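Predicted phosphatase, HAD family (Clostridium acetobutylicum, PDB 3MC1) probably hydrolyses phosphate esters with the help of a bound metal ion, as HAD-family phosphatases do, though its substrate is not known. Local coordinates at residues E20-T23 / K24-Y28; D89-E92 / A93-S96; L155-S159 / D160-M164; D208-H211 / K212-E216. All blocks are in the same frame, centred on the assembly; numbering follows the deposited sequence.

Contact 1: E20-T23 / K24-Y28; sequences EGIT and KSVKY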
loop_
_atom_site.group_PDB
_atom_site.type_symbol
_atom_site.label_atom_id
_atom_site.label_comp_id
_atom_site.label_asym_id
_atom_site.label_seq_id
_atom_site.Cartn_x
_atom_site.Cartn_y
_atom_site.Cartn_z
ATOM N N GLU A 20 -0.279 -4.586 -12.923
ATOM C CA GLU A 20 0.429 -4.711 -14.194
ATOM C C GLU A 20 1.887 -4.277 -14.110
ATOM O O GLU A 20 2.790 -5.055 -14.421
ATOM C CB GLU A 20 -0.267 -3.910 -15.301
ATOM C CG GLU A 20 0.638 -3.688 -16.516
ATOM C CD GLU A 20 -0.051 -2.997 -17.667
ATOM O OE1 GLU A 20 -0.906 -2.122 -17.415
ATOM O OE2 GLU A 20 0.282 -3.324 -18.830
ATOM N N GLY A 21 2.110 -3.032 -13.698
ATOM C CA GLY A 21 3.469 -2.521 -13.590
ATOM C C GLY A 21 4.336 -3.241 -12.569
ATOM O O GLY A 21 5.525 -3.462 -12.804
ATOM N N ILE A 22 3.755 -3.593 -11.423
ATOM C CA ILE A 22 4.503 -4.273 -10.375
ATOM C C ILE A 22 4.854 -5.713 -10.758
ATOM O O ILE A 22 5.991 -6.132 -10.591
ATOM C CB ILE A 22 3.716 -4.259 -9.036
ATOM C CG1 ILE A 22 3.559 -2.811 -8.554
ATOM C CG2 ILE A 22 4.437 -5.084 -7.973
ATOM C CD1 ILE A 22 2.674 -2.654 -7.314
ATOM N N THR A 23 3.892 -6.466 -11.274
ATOM C CA THR A 23 4.181 -7.850 -11.643
ATOM C C THR A 23 5.173 -7.892 -12.799
ATOM O O THR A 23 6.005 -8.800 -12.879
ATOM C CB THR A 23 2.900 -8.640 -12.011
ATOM O OG1 THR A 23 2.196 -7.970 -13.060
ATOM C CG2 THR A 23 1.995 -8.787 -10.787
ATOM N N LYS A 24 5.101 -6.901 -13.686
ATOM C CA LYS A 24 6.025 -6.842 -14.806
ATOM C C LYS A 24 7.443 -6.511 -14.333
ATOM O O LYS A 24 8.416 -7.024 -14.884
ATOM C CB LYS A 24 5.542 -5.827 -15.849
ATOM C CG LYS A 24 4.502 -6.404 -16.793
ATOM C CD LYS A 24 4.010 -5.398 -17.829
ATOM C CE LYS A 24 2.965 -6.047 -18.731
ATOM N NZ LYS A 24 2.479 -5.146 -19.812
ATOM N N SER A 25 7.560 -5.672 -13.304
ATOM C CA SER A 25 8.871 -5.314 -12.765
ATOM C C SER A 25 9.484 -6.529 -12.062
ATOM O O SER A 25 10.691 -6.756 -12.127
ATOM C CB SER A 25 8.754 -4.138 -11.779
ATOM O OG SER A 25 8.243 -2.985 -12.426
ATOM N N VAL A 26 8.647 -7.305 -11.384
ATOM C CA VAL A 26 9.122 -8.500 -10.698
ATOM C C VAL A 26 9.560 -9.535 -11.743
ATOM O O VAL A 26 10.614 -10.148 -11.607
ATOM C CB VAL A 26 8.015 -9.106 -9.811
ATOM C CG1 VAL A 26 8.517 -10.385 -9.132
ATOM C CG2 VAL A 26 7.581 -8.076 -8.774
ATOM N N LYS A 27 8.749 -9.717 -12.785
ATOM C CA LYS A 27 9.083 -10.673 -13.838
ATOM C C LYS A 27 10.392 -10.271 -14.501
ATOM O O LYS A 27 11.232 -11.123 -14.803
ATOM C CB LYS A 27 7.974 -10.744 -14.892
ATOM C CG LYS A 27 8.308 -11.683 -16.045
ATOM C CD LYS A 27 7.368 -11.483 -17.224
ATOM C CE LYS A 27 6.258 -12.519 -17.261
ATOM N NZ LYS A 27 6.763 -13.859 -17.695
ATOM N N TYR A 28 10.561 -8.970 -14.731
ATOM C CA TYR A 28 11.784 -8.462 -15.348
ATOM C C TYR A 28 12.981 -8.793 -14.464
ATOM O O TYR A 28 14.046 -9.171 -14.956
ATOM C CB TYR A 28 11.717 -6.943 -15.529
ATOM C CG TYR A 28 13.057 -6.346 -15.883
ATOM C CD1 TYR A 28 13.558 -6.438 -17.181
ATOM C CD2 TYR A 28 13.855 -5.742 -14.909
ATOM C CE1 TYR A 28 14.822 -5.947 -17.505
ATOM C CE2 TYR A 28 15.123 -5.245 -15.221
ATOM C CZ TYR A 28 15.598 -5.356 -16.523
ATOM O OH TYR A 28 16.855 -4.896 -16.845
#
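Four backbone bonds of the alpha-helical i to i+4 kind tie E20, G21, I22 and T23 to K24, S25, V26 and K27 in turn, the last of them, from K27 N to T23 O, spanning 2.9 Å. The helix, 19-31, follows the probable HAD DxD motif and probably belongs to the helical cap, where it packs on helix 63-81. On its outer side E20 and K24 run alongside each other and point the same way. An intrahelical i, i+4 salt bridge joins their ends, K24 NZ approaching E20 OE2 to 3.0 Å on the anti lone pair, the one turned away from the other carboxylate oxygen. Both chains are extended beyond CG, and K24 lays its CB and CG over E20 O, each at 3.2 Å. E84 offers K24 NZ a second, long and weak ion pair, so the lysine probably helps to balance two acidic groups. Towards the interior, I22 CG2 meets V26 CG2 at 4.4 Å, a light apolar contact; I22 also touches Y73 and D12 and lies near a bound glycerol, which places this face beside the probable active-site cleft. T23 OG1 is bonded back to A19 O, within the same helix, and K27 NZ reaches V37 O. S25, buried against Y73, Y76 and F77, keeps OG beside its own backbone N (chi1 -61°) and thereby returns its hydroxyl to the helix. There S25 OG, at 2.8 Å, joins S25 N, at 3.0 Å, on G21 O, the two coming from opposite faces of the carbonyl plane.

Contact 2: D89-E92 / A93-S96; sequences DGIE and ALLS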
loop_
_atom_site.group_PDB
_atom_site.type_symbol
_atom_site.label_atom_id
_atom_site.label_comp_id
_atom_site.label_asym_id
_atom_site.label_seq_id
_atom_site.Cartn_x
_atom_site.Cartn_y
_atom_site.Cartn_z
ATOM N N ASP A 89 -11.784 2.793 -9.551
ATOM C CA ASP A 89 -12.974 3.611 -9.762
ATOM C C ASP A 89 -13.555 4.044 -8.413
ATOM O O ASP A 89 -13.597 3.264 -7.453
ATOM C CB ASP A 89 -14.049 2.834 -10.533
ATOM C CG ASP A 89 -13.624 2.485 -11.945
ATOM O OD1 ASP A 89 -13.036 3.356 -12.625
ATOM O OD2 ASP A 89 -13.890 1.343 -12.380
ATOM N N GLY A 90 -13.996 5.294 -8.347
ATOM C CA GLY A 90 -14.589 5.808 -7.130
ATOM C C GLY A 90 -13.619 6.388 -6.123
ATOM O O GLY A 90 -14.027 7.151 -5.254
ATOM N N ILE A 91 -12.333 6.060 -6.244
ATOM C CA ILE A 91 -11.350 6.561 -5.289
ATOM C C ILE A 91 -11.230 8.078 -5.199
ATOM O O ILE A 91 -11.269 8.630 -4.107
ATOM C CB ILE A 91 -9.937 5.962 -5.540
ATOM C CG1 ILE A 91 -9.882 4.518 -5.025
ATOM C CG2 ILE A 91 -8.878 6.819 -4.840
ATOM C CD1 ILE A 91 -10.129 4.376 -3.530
ATOM N N GLU A 92 -11.066 8.768 -6.319
ATOM C CA GLU A 92 -10.963 10.217 -6.226
ATOM C C GLU A 92 -12.236 10.814 -5.616
ATOM O O GLU A 92 -12.165 11.743 -4.814
ATOM C CB GLU A 92 -10.684 10.847 -7.593
ATOM C CG GLU A 92 -10.703 12.360 -7.556
ATOM C CD GLU A 92 -10.009 12.986 -8.754
ATOM O OE1 GLU A 92 -9.892 12.314 -9.802
ATOM O OE2 GLU A 92 -9.599 14.156 -8.649
ATOM N N ALA A 93 -13.393 10.278 -5.998
ATOM C CA ALA A 93 -14.667 10.750 -5.452
ATOM C C ALA A 93 -14.626 10.581 -3.922
ATOM O O ALA A 93 -15.019 11.475 -3.168
ATOM C CB ALA A 93 -15.802 9.945 -6.037
ATOM N N LEU A 94 -14.126 9.433 -3.477
ATOM C CA LEU A 94 -13.999 9.137 -2.050
ATOM C C LEU A 94 -13.125 10.173 -1.345
ATOM O O LEU A 94 -13.539 10.768 -0.344
ATOM C CB LEU A 94 -13.395 7.734 -1.847
ATOM C CG LEU A 94 -13.042 7.368 -0.391
ATOM C CD1 LEU A 94 -14.315 7.329 0.458
ATOM C CD2 LEU A 94 -12.337 6.029 -0.343
ATOM N N LEU A 95 -11.919 10.386 -1.875
ATOM C CA LEU A 95 -10.973 11.344 -1.305
ATOM C C LEU A 95 -11.562 12.742 -1.212
ATOM O O LEU A 95 -11.390 13.427 -0.201
ATOM C CB LEU A 95 -9.702 11.397 -2.149
ATOM C CG LEU A 95 -8.936 10.080 -2.283
ATOM C CD1 LEU A 95 -7.732 10.267 -3.217
ATOM C CD2 LEU A 95 -8.477 9.635 -0.908
ATOM N N SER A 96 -12.236 13.173 -2.276
ATOM C CA SER A 96 -12.839 14.502 -2.284
ATOM C C SER A 96 -13.884 14.586 -1.170
ATOM O O SER A 96 -13.846 15.500 -0.350
ATOM C CB SER A 96 -13.504 14.783 -3.635
ATOM O OG SER A 96 -13.979 16.118 -3.699
#
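I91 and L95 sit one turn apart in the first turns of helix 91-101, which begins after G90 at the N-cap and precedes strand 104-109 of the parallel sheet. Their side chains cross at an angle on the buried face: I91 CG2, anti to its own nitrogen, lies 4.0 Å from L95 CD1, while L95 CG rests 3.3 Å from I91 O. The other branch of I91 bends round at CG1 (chi2 -61°), and its CD1 comes within 4.2 Å of L94 CD2. The isoleucine thus touches two leucines with two different methyls. L94 passes its CB 3.2 Å from I91 O and carries the packing on to V207, L210 and H211 of helix 207-215, whereas L95 leans on F129 and I91 on L15 and Y187. Beneath these side chains the backbone bonds are regular: L95 N reaches I91 O at 2.9 Å with an N-H...O angle of 170°, and L94 N reaches G90 O at 2.9 Å, in the carbonyl plane. The solvent side is much looser. There A93 offers a single methyl, 3.4 Å from G90 O, and S96 places its CB beside E92 O. E92 is extended beyond CG, and its OE2 is hydrogen-bonded to the hydroxyl of Y128. G90 at the N-cap has a positive phi (87°), a conformation readily open to glycine. Between the segments, then, polar cohesion comes from the main chain and the side chains meet through apolar contact, while the carboxylate of E92 serves to attach the helix to a neighbouring loop.

Contact 3: L155-S159 / D160-M164; sequences LNIKS and DDAIM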
loop_
_atom_site.group_PDB
_atom_site.type_symbol
_atom_site.label_atom_id
_atom_site.label_comp_id
_atom_site.label_asym_id
_atom_site.label_seq_id
_atom_site.Cartn_x
_atom_site.Cartn_y
_atom_site.Cartn_z
ATOM N N LEU A 155 3.243 13.623 11.904
ATOM C CA LEU A 155 2.068 14.488 11.907
ATOM C C LEU A 155 1.459 14.627 13.297
ATOM O O LEU A 155 0.441 15.287 13.470
ATOM C CB LEU A 155 1.020 13.930 10.939
ATOM C CG LEU A 155 1.401 13.958 9.455
ATOM C CD1 LEU A 155 0.659 12.869 8.680
ATOM C CD2 LEU A 155 1.077 15.326 8.905
ATOM N N ASN A 156 2.093 13.999 14.280
ATOM C CA ASN A 156 1.616 14.024 15.657
ATOM C C ASN A 156 0.167 13.537 15.742
ATOM O O ASN A 156 -0.703 14.205 16.307
ATOM C CB ASN A 156 1.729 15.434 16.235
ATOM C CG ASN A 156 1.505 15.461 17.727
ATOM O OD1 ASN A 156 2.171 14.740 18.472
ATOM N ND2 ASN A 156 0.565 16.288 18.174
ATOM N N ILE A 157 -0.070 12.364 15.169
ATOM C CA ILE A 157 -1.381 11.737 15.152
ATOM C C ILE A 157 -1.472 10.745 16.314
ATOM O O ILE A 157 -0.551 9.953 16.541
ATOM C CB ILE A 157 -1.597 10.967 13.821
ATOM C CG1 ILE A 157 -1.433 11.923 12.639
ATOM C CG2 ILE A 157 -2.978 10.311 13.804
ATOM C CD1 ILE A 157 -1.447 11.235 11.286
ATOM N N LYS A 158 -2.576 10.795 17.051
ATOM C CA LYS A 158 -2.784 9.891 18.176
ATOM C C LYS A 158 -3.583 8.679 17.717
ATOM O O LYS A 158 -4.386 8.769 16.789
ATOM C CB LYS A 158 -3.536 10.600 19.311
ATOM C CG LYS A 158 -2.819 11.800 19.908
ATOM C CD LYS A 158 -1.473 11.417 20.508
ATOM C CE LYS A 158 -0.861 12.593 21.251
ATOM N NZ LYS A 158 -0.732 13.795 20.382
ATOM N N SER A 159 -3.362 7.551 18.383
ATOM C CA SER A 159 -4.044 6.304 18.057
ATOM C C SER A 159 -5.567 6.382 18.099
ATOM O O SER A 159 -6.255 5.633 17.404
ATOM C CB SER A 159 -3.568 5.198 18.999
ATOM O OG SER A 159 -2.191 4.931 18.797
ATOM N N ASP A 160 -6.100 7.289 18.910
ATOM C CA ASP A 160 -7.545 7.424 19.029
ATOM C C ASP A 160 -8.100 8.476 18.075
ATOM O O ASP A 160 -9.262 8.873 18.180
ATOM C CB ASP A 160 -7.916 7.772 20.476
ATOM C CG ASP A 160 -7.455 9.160 20.883
ATOM O OD1 ASP A 160 -6.474 9.665 20.296
ATOM O OD2 ASP A 160 -8.067 9.743 21.805
ATOM N N ASP A 161 -7.275 8.911 17.132
ATOM C CA ASP A 161 -7.701 9.927 16.178
ATOM C C ASP A 161 -7.437 9.521 14.725
ATOM O O ASP A 161 -7.423 10.362 13.833
ATOM C CB ASP A 161 -6.987 11.240 16.497
ATOM C CG ASP A 161 -7.611 12.426 15.799
ATOM O OD1 ASP A 161 -8.853 12.459 15.677
ATOM O OD2 ASP A 161 -6.861 13.332 15.385
ATOM N N ALA A 162 -7.244 8.228 14.484
ATOM C CA ALA A 162 -6.964 7.773 13.130
ATOM C C ALA A 162 -7.293 6.309 12.906
ATOM O O ALA A 162 -7.396 5.534 13.853
ATOM C CB ALA A 162 -5.504 8.022 12.812
ATOM N N ILE A 163 -7.460 5.950 11.636
ATOM C CA ILE A 163 -7.738 4.579 11.237
ATOM C C ILE A 163 -6.830 4.252 10.044
ATOM O O ILE A 163 -6.324 5.152 9.371
ATOM C CB ILE A 163 -9.207 4.399 10.807
ATOM C CG1 ILE A 163 -9.500 5.264 9.578
ATOM C CG2 ILE A 163 -10.145 4.786 11.963
ATOM C CD1 ILE A 163 -10.820 4.910 8.880
HETATM N N MSE A 164 -6.631 2.965 9.783
HETATM C CA MSE A 164 -5.786 2.524 8.673
HETATM C C MSE A 164 -6.615 1.746 7.655
HETATM O O MSE A 164 -7.372 0.853 8.021
HETATM C CB MSE A 164 -4.653 1.646 9.212
HETATM C CG MSE A 164 -3.748 1.047 8.150
HETATM SE SE MSE A 164 -2.777 2.384 7.140
HETATM C CE MSE A 164 -2.207 1.267 5.643
HETATM O O HOH W 1 -4.458 13.219 16.518
#
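A type I beta-turn over K158-D161, in the loop between helix 144-155 and strand 162-166, brings I157 and K158 against D160, D161 and A162 where the chain enters this inner strand of the sheet. Its single direct hydrogen bond runs from D161 N to K158 O, 2.9 Å long, with the donor above the carbonyl plane rather than on a lone pair; the 124° C=O...N angle reflects how sharply the chain doubles back. A water adds a second link, accepting from K158 N at 3.1 Å and donating to D161 OD2 at 2.7 Å. The other oxygen of that carboxylate, OD1, takes the backbone N-H of N5, so both oxygens of D161 are engaged. This loop completes the beta-alpha-beta crossover of the HAD fold that runs from strand 131-135 through helix 144-155 to strand 162-166: N156, with positive phi, is the C-prime residue of the Schellman motif that ends the helix, and strand 162-166 lies parallel between strands 6-9 and 182-185. On the inner side I157 CG2 packs on A162 CB at 3.6 Å, and both residues also touch Y6. D160 turns its carboxylate back over the turn, CG sitting between its own N and carbonyl carbon (chi1 68°), which carries OD1 to 3.2 Å from K158 CB. S159, at the bend, sends its OG to N178 O.

Contact 4: D208-H211 / K212-E216; sequences DELH and KKILE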
loop_
_atom_site.group_PDB
_atom_site.type_symbol
_atom_site.label_atom_id
_atom_site.label_comp_id
_atom_site.label_asym_id
_atom_site.label_seq_id
_atom_site.Cartn_x
_atom_site.Cartn_y
_atom_site.Cartn_z
ATOM N N ASP A 208 -17.352 2.265 -2.299
ATOM C CA ASP A 208 -18.531 2.901 -1.722
ATOM C C ASP A 208 -18.762 2.371 -0.313
ATOM O O ASP A 208 -19.131 3.123 0.591
ATOM C CB ASP A 208 -19.773 2.646 -2.574
ATOM C CG ASP A 208 -20.974 3.442 -2.090
ATOM O OD1 ASP A 208 -20.862 4.685 -2.005
ATOM O OD2 ASP A 208 -22.022 2.830 -1.794
ATOM N N GLU A 209 -18.552 1.071 -0.134
ATOM C CA GLU A 209 -18.710 0.445 1.177
ATOM C C GLU A 209 -17.669 1.037 2.121
ATOM O O GLU A 209 -17.915 1.200 3.316
ATOM C CB GLU A 209 -18.480 -1.064 1.080
ATOM C CG GLU A 209 -19.570 -1.844 0.370
ATOM C CD GLU A 209 -20.711 -2.223 1.294
ATOM O OE1 GLU A 209 -21.171 -3.383 1.202
ATOM O OE2 GLU A 209 -21.148 -1.372 2.103
ATOM N N LEU A 210 -16.494 1.332 1.565
ATOM C CA LEU A 210 -15.392 1.909 2.322
ATOM C C LEU A 210 -15.808 3.298 2.800
ATOM O O LEU A 210 -15.608 3.654 3.956
ATOM C CB LEU A 210 -14.146 1.997 1.425
ATOM C CG LEU A 210 -12.872 2.635 1.979
ATOM C CD1 LEU A 210 -12.448 1.957 3.280
ATOM C CD2 LEU A 210 -11.774 2.524 0.928
ATOM N N HIS A 211 -16.407 4.069 1.901
ATOM C CA HIS A 211 -16.858 5.414 2.227
ATOM C C HIS A 211 -17.815 5.375 3.416
ATOM O O HIS A 211 -17.613 6.073 4.408
ATOM C CB HIS A 211 -17.558 6.035 1.013
ATOM C CG HIS A 211 -17.898 7.485 1.182
ATOM N ND1 HIS A 211 -18.694 7.951 2.208
ATOM C CD2 HIS A 211 -17.542 8.573 0.462
ATOM C CE1 HIS A 211 -18.810 9.263 2.113
ATOM N NE2 HIS A 211 -18.119 9.667 1.061
ATOM N N LYS A 212 -18.849 4.543 3.311
ATOM C CA LYS A 212 -19.860 4.405 4.360
ATOM C C LYS A 212 -19.255 4.025 5.701
ATOM O O LYS A 212 -19.583 4.616 6.733
ATOM C CB LYS A 212 -20.884 3.338 3.970
ATOM C CG LYS A 212 -21.628 3.603 2.671
ATOM C CD LYS A 212 -22.633 2.488 2.401
ATOM C CE LYS A 212 -23.412 2.719 1.114
ATOM N NZ LYS A 212 -24.213 3.966 1.164
ATOM N N LYS A 213 -18.363 3.037 5.675
ATOM C CA LYS A 213 -17.709 2.539 6.881
ATOM C C LYS A 213 -16.843 3.582 7.574
ATOM O O LYS A 213 -16.808 3.644 8.803
ATOM C CB LYS A 213 -16.849 1.320 6.545
ATOM C CG LYS A 213 -16.441 0.507 7.757
ATOM C CD LYS A 213 -17.665 -0.149 8.384
ATOM C CE LYS A 213 -17.289 -1.264 9.349
ATOM N NZ LYS A 213 -18.503 -1.953 9.864
ATOM N N ILE A 214 -16.126 4.383 6.795
ATOM C CA ILE A 214 -15.275 5.409 7.382
ATOM C C ILE A 214 -16.129 6.362 8.204
ATOM O O ILE A 214 -15.760 6.756 9.309
ATOM C CB ILE A 214 -14.522 6.213 6.299
ATOM C CG1 ILE A 214 -13.480 5.319 5.621
ATOM C CG2 ILE A 214 -13.839 7.431 6.926
ATOM C CD1 ILE A 214 -12.718 6.014 4.503
ATOM N N LEU A 215 -17.279 6.724 7.656
ATOM C CA LEU A 215 -18.182 7.634 8.336
ATOM C C LEU A 215 -18.797 7.029 9.596
ATOM O O LEU A 215 -18.602 7.551 10.695
ATOM C CB LEU A 215 -19.288 8.087 7.377
ATOM C CG LEU A 215 -18.851 8.928 6.171
ATOM C CD1 LEU A 215 -20.053 9.198 5.269
ATOM C CD2 LEU A 215 -18.235 10.239 6.645
ATOM N N GLU A 216 -19.524 5.925 9.462
ATOM C CA GLU A 216 -20.142 5.351 10.647
ATOM C C GLU A 216 -19.150 4.914 11.708
ATOM O O GLU A 216 -19.537 4.389 12.745
ATOM C CB GLU A 216 -21.093 4.205 10.285
ATOM C CG GLU A 216 -20.567 3.150 9.350
ATOM C CD GLU A 216 -21.606 2.067 9.101
ATOM O OE1 GLU A 216 -21.944 1.336 10.060
ATOM O OE2 GLU A 216 -22.095 1.950 7.954
#
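I214 N donates to L210 O over 3.0 Å, nearly in line with the carbonyl, and the same two residues meet again on the buried face of the helix. There L210 CG and I214 CD1 touch at 4.2 Å, and I214 CG1 rests 3.2 Å from L210 O. Both residues press on I183, and L210 also on V185 and L94. On the exposed side K212 N reaches D208 O over 3.1 Å in a nearly straight bond, 171° at the hydrogen. The K212 chain runs extended from its backbone, with CG passing close to D208 O, and turns only at the last torsion. CE lies 3.2 Å from D208 OD2. NZ stays 3.9 Å from that oxygen, a long salt bridge, so the methylene is nearer to the carboxylate than the ammonium is. E209, bent at chi2, brings OE2 alongside K212 CD without pairing with NZ. Further round the helix, L215 CD1 comes to the edge of the H211 ring, near its plane, 3.4 Å from CE1. H211 CG stands anti to its backbone nitrogen (chi1 -172°), which swings the imidazole out towards helix 91-101, where NE2 is hydrogen-bonded to the hydroxyl of S97. The backbone bond beneath, L215 N to H211 O at 3.3 Å, is weak. Here is an amphipathic C-terminal helix, charged on one side and aliphatic on the other, laid against the parallel sheet of the Rossmann-like HAD core.

All four contacts are local. Contact 1 stands apart in the probable helical cap, its centre 26 Å or more from each of the others, and is the most buried; it pairs an outer salt bridge with an inward hydroxyl. Contacts 2, 3 and 4 belong to the core and are partly buried. Contacts 2 and 4 lie on adjoining helices: L94 CD1 meets H211 CD2 at 3.5 Å, and L94 CD2 meets L210 CD2 at 3.8 Å. Contact 3, a turn instead of a helix, reaches contact 4 through I163 CD1 and I214 CG1, 4.2 Å apart. Water bridges the segments of contact 3, whereas contact 2 joins its side chains by apolar touch and contact 4 adds a long ion pair.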